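Local coordinates for dimethyl-sulfide monooxygenase (Hyphomicrobium sulfonivorans, PDB 6AK1), which oxidises dimethyl sulfide with oxygen and NADH to methanethiol and formaldehyde, using FMN, in the first step of dimethyl sulfide degradation, at residues Y299-L309 with I359-L367. Numbering follows the deposited sequence.
Sequences YLSYANPEGML and IRERCIGGL
Cys363 meets the turn between helices 289-300 and 305-316, at the periphery of the TIM barrel and away from the predicted FMN-binding residues. Its CB lies tightly against Ala303 CB (3.5 Å), while SG reaches Pro305 CA at 3.5 Å. Small residues suit this close approach, and Pro305 fits the first turn of a helix, where no backbone N-H is required. Asn304 caps that helix, its OD1 accepting from Gly307 N (3.0 Å), with the donor well above the carbonyl plane. Met308 CG swings opposite the backbone N (chi1 -172°), and the chain then bends twice, bringing CE to Arg362 O (3.5 Å) and SD beside Gly366 CA. Replacing Met308 by an alanine would remove CG, SD and CE, which is likely to open a gap beside the Arg362 carbonyl and Gly366. Leu300 uses its two methyls on different partners: CD2 packs on Ile364 CD1 (3.7 Å), whereas CD1 touches Glu361 OE1. Arg360, long and extended, carries its flat guanidinium across to lay one face over Leu300 CB, its NH2 3.7 Å away. Branched Leu309 and Ile359 pack crosswise between their helices, CD2 against CG2 (3.8 Å). With no hydrogen bond crossing between the segments, the fit rests on shape: methyl, sulfur and guanidinium-face contacts rather than directional bonds.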
loop_
_atom_site.group_PDB
_atom_site.type_symbol
_atom_site.label_atom_id
_atom_site.label_comp_id
_atom_site.label_asym_id
_atom_site.label_seq_id
_atom_site.Cartn_x
_atom_site.Cartn_y
_atom_site.Cartn_z
ATOM N N TYR A 299 -14.015 -22.498 1.112
ATOM C CA TYR A 299 -13.862 -21.212 1.781
ATOM C C TYR A 299 -15.208 -20.530 1.973
ATOM O O TYR A 299 -15.530 -20.064 3.076
ATOM C CB TYR A 299 -12.904 -20.322 0.987
ATOM C CG TYR A 299 -11.487 -20.866 0.949
ATOM C CD1 TYR A 299 -11.094 -21.901 1.792
ATOM C CD2 TYR A 299 -10.542 -20.345 0.081
ATOM C CE1 TYR A 299 -9.801 -22.406 1.756
ATOM C CE2 TYR A 299 -9.250 -20.838 0.045
ATOM C CZ TYR A 299 -8.883 -21.864 0.878
ATOM O OH TYR A 299 -7.592 -22.361 0.821
ATOM N N LEU A 300 -16.027 -20.483 0.912
ATOM C CA LEU A 300 -17.314 -19.803 1.014
ATOM C C LEU A 300 -18.211 -20.418 2.082
ATOM O O LEU A 300 -19.053 -19.718 2.652
ATOM C CB LEU A 300 -18.036 -19.817 -0.323
ATOM C CG LEU A 300 -17.604 -18.804 -1.373
ATOM C CD1 LEU A 300 -18.618 -18.797 -2.529
ATOM C CD2 LEU A 300 -17.461 -17.426 -0.760
ATOM N N SER A 301 -18.056 -21.708 2.382
ATOM C CA SER A 301 -18.906 -22.280 3.420
ATOM C C SER A 301 -18.622 -21.681 4.791
ATOM O O SER A 301 -19.475 -21.792 5.678
ATOM C CB SER A 301 -18.765 -23.808 3.467
ATOM O OG SER A 301 -17.503 -24.210 3.973
ATOM N N TYR A 302 -17.466 -21.020 4.976
ATOM C CA TYR A 302 -17.158 -20.297 6.207
ATOM C C TYR A 302 -17.533 -18.822 6.150
ATOM O O TYR A 302 -17.249 -18.090 7.109
ATOM C CB TYR A 302 -15.667 -20.421 6.548
ATOM C CG TYR A 302 -15.297 -21.818 6.987
ATOM C CD1 TYR A 302 -15.404 -22.187 8.319
ATOM C CD2 TYR A 302 -14.884 -22.770 6.065
ATOM C CE1 TYR A 302 -15.107 -23.467 8.727
ATOM C CE2 TYR A 302 -14.573 -24.057 6.461
ATOM C CZ TYR A 302 -14.689 -24.397 7.796
ATOM O OH TYR A 302 -14.376 -25.667 8.219
ATOM N N ALA A 303 -18.173 -18.376 5.069
ATOM C CA ALA A 303 -18.412 -16.951 4.876
ATOM C C ALA A 303 -19.267 -16.382 6.003
ATOM O O ALA A 303 -20.157 -17.055 6.531
ATOM C CB ALA A 303 -19.096 -16.710 3.535
ATOM N N ASN A 304 -18.979 -15.134 6.390
ATOM C CA ASN A 304 -19.826 -14.375 7.312
ATOM C C ASN A 304 -20.374 -13.181 6.541
ATOM O O ASN A 304 -19.704 -12.139 6.438
ATOM C CB ASN A 304 -19.062 -13.928 8.557
ATOM C CG ASN A 304 -19.994 -13.347 9.633
ATOM O OD1 ASN A 304 -20.968 -12.652 9.316
ATOM N ND2 ASN A 304 -19.703 -13.631 10.899
ATOM N N PRO A 305 -21.585 -13.295 5.971
ATOM C CA PRO A 305 -22.129 -12.173 5.176
ATOM C C PRO A 305 -22.279 -10.888 5.968
ATOM O O PRO A 305 -22.067 -9.801 5.419
ATOM C CB PRO A 305 -23.488 -12.708 4.697
ATOM C CG PRO A 305 -23.362 -14.239 4.765
ATOM C CD PRO A 305 -22.461 -14.489 5.951
ATOM N N GLU A 306 -22.629 -10.973 7.250
ATOM C CA GLU A 306 -22.716 -9.762 8.052
ATOM C C GLU A 306 -21.350 -9.127 8.299
ATOM O O GLU A 306 -21.284 -7.918 8.535
ATOM C CB GLU A 306 -23.442 -10.055 9.366
ATOM C CG GLU A 306 -24.942 -10.266 9.139
ATOM C CD GLU A 306 -25.804 -9.741 10.276
ATOM O OE1 GLU A 306 -26.134 -10.526 11.186
ATOM O OE2 GLU A 306 -26.145 -8.542 10.267
ATOM N N GLY A 307 -20.264 -9.901 8.224
ATOM C CA GLY A 307 -18.939 -9.303 8.252
ATOM C C GLY A 307 -18.608 -8.531 6.983
ATOM O O GLY A 307 -17.965 -7.475 7.037
ATOM N N MET A 308 -19.025 -9.046 5.822
ATOM C CA MET A 308 -18.778 -8.313 4.584
ATOM C C MET A 308 -19.677 -7.083 4.471
ATOM O O MET A 308 -19.306 -6.098 3.821
ATOM C CB MET A 308 -18.966 -9.235 3.378
ATOM C CG MET A 308 -18.545 -8.621 2.047
ATOM S SD MET A 308 -16.879 -7.873 2.039
ATOM C CE MET A 308 -15.847 -9.294 2.415
ATOM N N LEU A 309 -20.856 -7.114 5.101
ATOM C CA LEU A 309 -21.711 -5.931 5.120
ATOM C C LEU A 309 -21.116 -4.826 5.982
ATOM O O LEU A 309 -21.280 -3.637 5.676
ATOM C CB LEU A 309 -23.111 -6.303 5.610
ATOM C CG LEU A 309 -23.848 -7.215 4.627
ATOM C CD1 LEU A 309 -25.206 -7.641 5.181
ATOM C CD2 LEU A 309 -24.002 -6.524 3.292
ATOM N N ILE A 359 -23.925 -11.059 -1.933
ATOM C CA ILE A 359 -23.115 -10.703 -0.764
ATOM C C ILE A 359 -22.348 -11.918 -0.248
ATOM O O ILE A 359 -21.183 -11.804 0.166
ATOM C CB ILE A 359 -23.994 -10.089 0.345
ATOM C CG1 ILE A 359 -24.606 -8.765 -0.115
ATOM C CG2 ILE A 359 -23.183 -9.896 1.635
ATOM C CD1 ILE A 359 -23.617 -7.837 -0.796
ATOM N N ARG A 360 -22.989 -13.096 -0.259
ATOM C CA ARG A 360 -22.320 -14.313 0.192
ATOM C C ARG A 360 -21.103 -14.630 -0.675
ATOM O O ARG A 360 -20.015 -14.898 -0.151
ATOM C CB ARG A 360 -23.299 -15.495 0.206
ATOM C CG ARG A 360 -22.649 -16.801 0.682
ATOM C CD ARG A 360 -23.562 -18.013 0.556
ATOM N NE ARG A 360 -22.805 -19.249 0.764
ATOM C CZ ARG A 360 -22.236 -19.956 -0.213
ATOM N NH1 ARG A 360 -22.350 -19.561 -1.483
ATOM N NH2 ARG A 360 -21.549 -21.059 0.081
ATOM N N GLU A 361 -21.263 -14.600 -2.006
ATOM C CA GLU A 361 -20.112 -14.793 -2.889
ATOM C C GLU A 361 -19.041 -13.739 -2.647
ATOM O O GLU A 361 -17.844 -14.034 -2.736
ATOM C CB GLU A 361 -20.534 -14.761 -4.362
ATOM C CG GLU A 361 -21.461 -15.876 -4.792
ATOM C CD GLU A 361 -20.740 -16.993 -5.535
ATOM O OE1 GLU A 361 -20.813 -18.149 -5.063
ATOM O OE2 GLU A 361 -20.115 -16.715 -6.589
ATOM N N ARG A 362 -19.449 -12.498 -2.368
ATOM C CA ARG A 362 -18.485 -11.418 -2.172
ATOM C C ARG A 362 -17.767 -11.497 -0.826
ATOM O O ARG A 362 -16.819 -10.736 -0.606
ATOM C CB ARG A 362 -19.177 -10.057 -2.336
ATOM C CG ARG A 362 -19.846 -9.835 -3.717
ATOM C CD ARG A 362 -18.946 -10.254 -4.892
ATOM N NE ARG A 362 -17.633 -9.632 -4.799
ATOM C CZ ARG A 362 -16.532 -10.102 -5.375
ATOM N NH1 ARG A 362 -16.595 -11.203 -6.104
ATOM N NH2 ARG A 362 -15.369 -9.472 -5.208
ATOM N N CYS A 363 -18.160 -12.413 0.063
ATOM C CA CYS A 363 -17.386 -12.634 1.281
ATOM C C CYS A 363 -15.938 -13.015 1.001
ATOM O O CYS A 363 -15.128 -12.998 1.931
ATOM C CB CYS A 363 -18.037 -13.709 2.148
ATOM S SG CYS A 363 -19.491 -13.121 3.031
ATOM N N ILE A 364 -15.604 -13.378 -0.237
ATOM C CA ILE A 364 -14.223 -13.490 -0.704
ATOM C C ILE A 364 -13.998 -12.433 -1.774
ATOM O O ILE A 364 -14.734 -12.384 -2.769
ATOM C CB ILE A 364 -13.919 -14.879 -1.284
ATOM C CG1 ILE A 364 -13.968 -15.948 -0.192
ATOM C CG2 ILE A 364 -12.562 -14.861 -1.988
ATOM C CD1 ILE A 364 -13.779 -17.338 -0.730
ATOM N N GLY A 365 -12.981 -11.604 -1.586
ATOM C CA GLY A 365 -12.549 -10.663 -2.603
ATOM C C GLY A 365 -12.881 -9.220 -2.299
ATOM O O GLY A 365 -12.269 -8.322 -2.885
ATOM N N GLY A 366 -13.826 -8.973 -1.401
ATOM C CA GLY A 366 -14.207 -7.620 -1.047
ATOM C C GLY A 366 -14.891 -6.905 -2.192
ATOM O O GLY A 366 -15.989 -7.285 -2.616
ATOM N N LEU A 367 -14.228 -5.865 -2.697
ATOM C CA LEU A 367 -14.660 -5.126 -3.875
ATOM C C LEU A 367 -13.713 -5.331 -5.045
ATOM O O LEU A 367 -13.799 -4.601 -6.036
ATOM C CB LEU A 367 -14.786 -3.634 -3.551
ATOM C CG LEU A 367 -15.922 -3.246 -2.610
ATOM C CD1 LEU A 367 -15.836 -1.758 -2.232
ATOM C CD2 LEU A 367 -17.242 -3.565 -3.259
#